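Local coordinates for ATP phosphoribosyltransferase (Thermotoga maritima, PDB 1USY), which probably catalyses the first step of histidine biosynthesis, condensing ATP with 5-phosphoribose 1-diphosphate to form N'-(5'-phosphoribosyl)-ATP, at residues G[131-136]-G[143-148]. Numbering follows the deposited sequence.
Sequences GSVELA and DLIVDI. With PO4 (phosphate ion), chain R.
Val133 lies over Ile145 with their CA atoms 7.2 Å apart, where a type I beta turn from Ser132 to Leu135, closed by Leu135 N to Ser132 O, rests against the strand at 144-148. The apolar part of the contact is Val133 CG1, anti to its own backbone N (chi1 178°), against Ile145 CG2 at 3.9 Å. Glu134 runs past this pair, its chain bent at chi2 (75°), and its carboxylate meets that of Asp147 with the two planes 53° apart. Glu134 OE2 and Asp147 OD1 are 3.0 Å from each other, a close approach of two acidic groups and not a bond. Replacing Glu134 by an alanine would probably open a gap beside Ile145 CD1, where the glutamate CG now packs. A water accepts from Val133 N (3.1 Å) and lies within bonding distance of Asp147 OD1 and phosphate O4. That ion, probably from the crystallisation liquor, also takes Ser132 N on O2 at 2.8 Å. Glu134 and the strand probably belong to the HisG family signature. The turn thus covers one face of strand 144-149, which runs between strands 80-93 and 103-107 in the sheet, while Leu144 and Val146 turn away from it onto strand 160-175.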
ATOM      1  N   GLY G 131      16.552  20.900 -21.757  1.00 21.67           N
ATOM      2  CA  GLY G 131      16.688  21.922 -22.756  1.00 16.60           C
ATOM      3  C   GLY G 131      16.406  21.337 -24.104  1.00 16.55           C
ATOM      4  O   GLY G 131      16.055  20.171 -24.185  1.00 17.19           O
ATOM      5  N   SER G 132      16.562  22.162 -25.142  1.00 19.54           N
ATOM      6  CA  SER G 132      16.319  21.802 -26.561  1.00 19.20           C
ATOM      7  C   SER G 132      14.950  21.144 -26.779  1.00 12.99           C
ATOM      8  O   SER G 132      14.718  20.407 -27.737  1.00 24.91           O
ATOM      9  CB  SER G 132      17.468  20.957 -27.135  1.00 19.92           C
ATOM     10  OG  SER G 132      18.720  21.515 -26.794  1.00 25.31           O
ATOM     11  N   VAL G 133      14.054  21.478 -25.880  1.00 11.07           N
ATOM     12  CA  VAL G 133      12.723  20.943 -25.802  1.00 13.51           C
ATOM     13  C   VAL G 133      11.909  20.942 -27.092  1.00 13.61           C
ATOM     14  O   VAL G 133      11.005  20.146 -27.205  1.00 12.75           O
ATOM     15  CB  VAL G 133      11.995  21.721 -24.734  1.00 15.71           C
ATOM     16  CG1 VAL G 133      10.550  21.281 -24.575  1.00 18.17           C
ATOM     17  CG2 VAL G 133      12.746  21.579 -23.418  1.00 13.56           C
ATOM     18  N   GLU G 134      12.240  21.815 -28.048  1.00 15.53           N
ATOM     19  CA  GLU G 134      11.434  22.035 -29.271  1.00 15.44           C
ATOM     20  C   GLU G 134      11.630  20.964 -30.287  1.00 15.72           C
ATOM     21  O   GLU G 134      10.911  20.932 -31.279  1.00 18.49           O
ATOM     22  CB  GLU G 134      11.806  23.350 -29.952  1.00 15.12           C
ATOM     23  CG  GLU G 134      10.989  24.542 -29.498  1.00 27.58           C
ATOM     24  CD  GLU G 134      11.403  25.027 -28.124  1.00 36.03           C
ATOM     25  OE1 GLU G 134      12.466  24.570 -27.597  1.00 44.77           O
ATOM     26  OE2 GLU G 134      10.691  25.885 -27.587  1.00 33.26           O
ATOM     27  N   LEU G 135      12.680  20.165 -30.080  1.00 15.85           N
ATOM     28  CA  LEU G 135      12.909  18.893 -30.756  1.00 12.56           C
ATOM     29  C   LEU G 135      12.020  18.013 -29.972  1.00 18.83           C
ATOM     30  O   LEU G 135      11.538  18.414 -28.917  1.00 26.65           O
ATOM     31  CB  LEU G 135      14.300  18.397 -30.457  1.00 14.65           C
ATOM     32  CG  LEU G 135      15.491  19.159 -30.969  1.00  9.25           C
ATOM     33  CD1 LEU G 135      16.684  18.622 -30.280  1.00  8.41           C
ATOM     34  CD2 LEU G 135      15.598  18.969 -32.449  1.00  5.68           C
ATOM     35  N   ALA G 136      11.804  16.794 -30.395  1.00 16.25           N
ATOM     36  CA  ALA G 136      10.975  15.939 -29.535  1.00 17.28           C
ATOM     37  C   ALA G 136       9.689  15.660 -30.206  1.00  9.14           C
ATOM     38  O   ALA G 136       9.413  14.512 -30.435  1.00 22.67           O
ATOM     39  CB  ALA G 136      10.736  16.540 -28.144  1.00  7.67           C
ATOM     40  N   ASP G 143       4.595  13.910 -28.321  1.00 21.91           N
ATOM     41  CA  ASP G 143       3.565  14.463 -29.190  1.00 22.63           C
ATOM     42  C   ASP G 143       3.517  15.979 -29.033  1.00 23.01           C
ATOM     43  O   ASP G 143       3.244  16.699 -29.983  1.00 25.92           O
ATOM     44  CB  ASP G 143       2.209  13.869 -28.830  1.00 25.23           C
ATOM     45  CG  ASP G 143       2.174  12.363 -28.982  1.00 31.73           C
ATOM     46  OD1 ASP G 143       1.627  11.684 -28.092  1.00 37.85           O
ATOM     47  OD2 ASP G 143       2.682  11.760 -29.949  1.00 37.25           O
ATOM     48  N   LEU G 144       3.773  16.453 -27.818  1.00 21.84           N
ATOM     49  CA  LEU G 144       3.561  17.858 -27.472  1.00 20.97           C
ATOM     50  C   LEU G 144       4.649  18.317 -26.569  1.00 17.43           C
ATOM     51  O   LEU G 144       5.468  17.521 -26.158  1.00 18.74           O
ATOM     52  CB  LEU G 144       2.246  18.039 -26.730  1.00 23.32           C
ATOM     53  CG  LEU G 144       0.976  17.619 -27.464  1.00 27.13           C
ATOM     54  CD1 LEU G 144      -0.178  17.609 -26.474  1.00 25.09           C
ATOM     55  CD2 LEU G 144       0.699  18.571 -28.615  1.00 28.94           C
ATOM     56  N   ILE G 145       4.662  19.610 -26.273  1.00 19.18           N
ATOM     57  CA  ILE G 145       5.582  20.192 -25.278  1.00 19.40           C
ATOM     58  C   ILE G 145       4.946  21.334 -24.493  1.00 21.98           C
ATOM     59  O   ILE G 145       3.963  21.965 -24.943  1.00 23.08           O
ATOM     60  CB  ILE G 145       6.888  20.719 -25.909  1.00 15.40           C
ATOM     61  CG1 ILE G 145       6.590  21.872 -26.867  1.00 16.23           C
ATOM     62  CG2 ILE G 145       7.678  19.608 -26.600  1.00 15.34           C
ATOM     63  CD1 ILE G 145       7.818  22.642 -27.280  1.00  7.87           C
ATOM     64  N   VAL G 146       5.506  21.564 -23.309  1.00 16.23           N
ATOM     65  CA  VAL G 146       5.203  22.717 -22.494  1.00 17.21           C
ATOM     66  C   VAL G 146       6.528  23.397 -22.312  1.00 19.20           C
ATOM     67  O   VAL G 146       7.435  22.829 -21.718  1.00 19.95           O
ATOM     68  CB  VAL G 146       4.636  22.335 -21.112  1.00 21.30           C
ATOM     69  CG1 VAL G 146       4.621  23.563 -20.116  1.00 11.96           C
ATOM     70  CG2 VAL G 146       3.240  21.692 -21.253  1.00 18.32           C
ATOM     71  N   ASP G 147       6.648  24.589 -22.862  1.00 15.32           N
ATOM     72  CA  ASP G 147       7.854  25.343 -22.757  1.00 21.16           C
ATOM     73  C   ASP G 147       7.554  26.825 -22.712  1.00 27.22           C
ATOM     74  O   ASP G 147       6.371  27.265 -22.706  1.00 25.25           O
ATOM     75  CB  ASP G 147       8.783  25.031 -23.929  1.00 27.64           C
ATOM     76  CG  ASP G 147      10.241  25.374 -23.626  1.00 37.11           C
ATOM     77  OD1 ASP G 147      11.032  25.520 -24.592  1.00 39.44           O
ATOM     78  OD2 ASP G 147      10.678  25.537 -22.451  1.00 42.40           O
ATOM     79  N   ILE G 148       8.641  27.594 -22.700  1.00 26.13           N
ATOM     80  CA  ILE G 148       8.577  29.041 -22.651  1.00 19.46           C
ATOM     81  C   ILE G 148       8.642  29.594 -24.066  1.00 20.13           C
ATOM     82  O   ILE G 148       9.325  29.086 -24.933  1.00 21.42           O
ATOM     83  CB  ILE G 148       9.679  29.594 -21.742  1.00 16.04           C
ATOM     84  CG1 ILE G 148       9.451  29.119 -20.301  1.00 25.49           C
ATOM     85  CG2 ILE G 148       9.694  31.084 -21.754  1.00 19.29           C
ATOM     86  CD1 ILE G 148      10.342  29.815 -19.245  1.00 24.10           C
TER
HETATM   87  P   PO4 R1205      17.255  25.549 -24.228  0.50 53.42           P
HETATM   88  O1  PO4 R1205      18.068  26.779 -23.898  0.50 49.44           O
HETATM   89  O2  PO4 R1205      18.170  24.358 -24.367  0.50 47.10           O
HETATM   90  O3  PO4 R1205      16.541  25.793 -25.546  0.50 47.85           O
HETATM   91  O4  PO4 R1205      16.246  25.303 -23.135  0.50 41.45           O
HETATM   92  O   HOH W   1      13.871  24.290 -24.615  1.00 25.24           O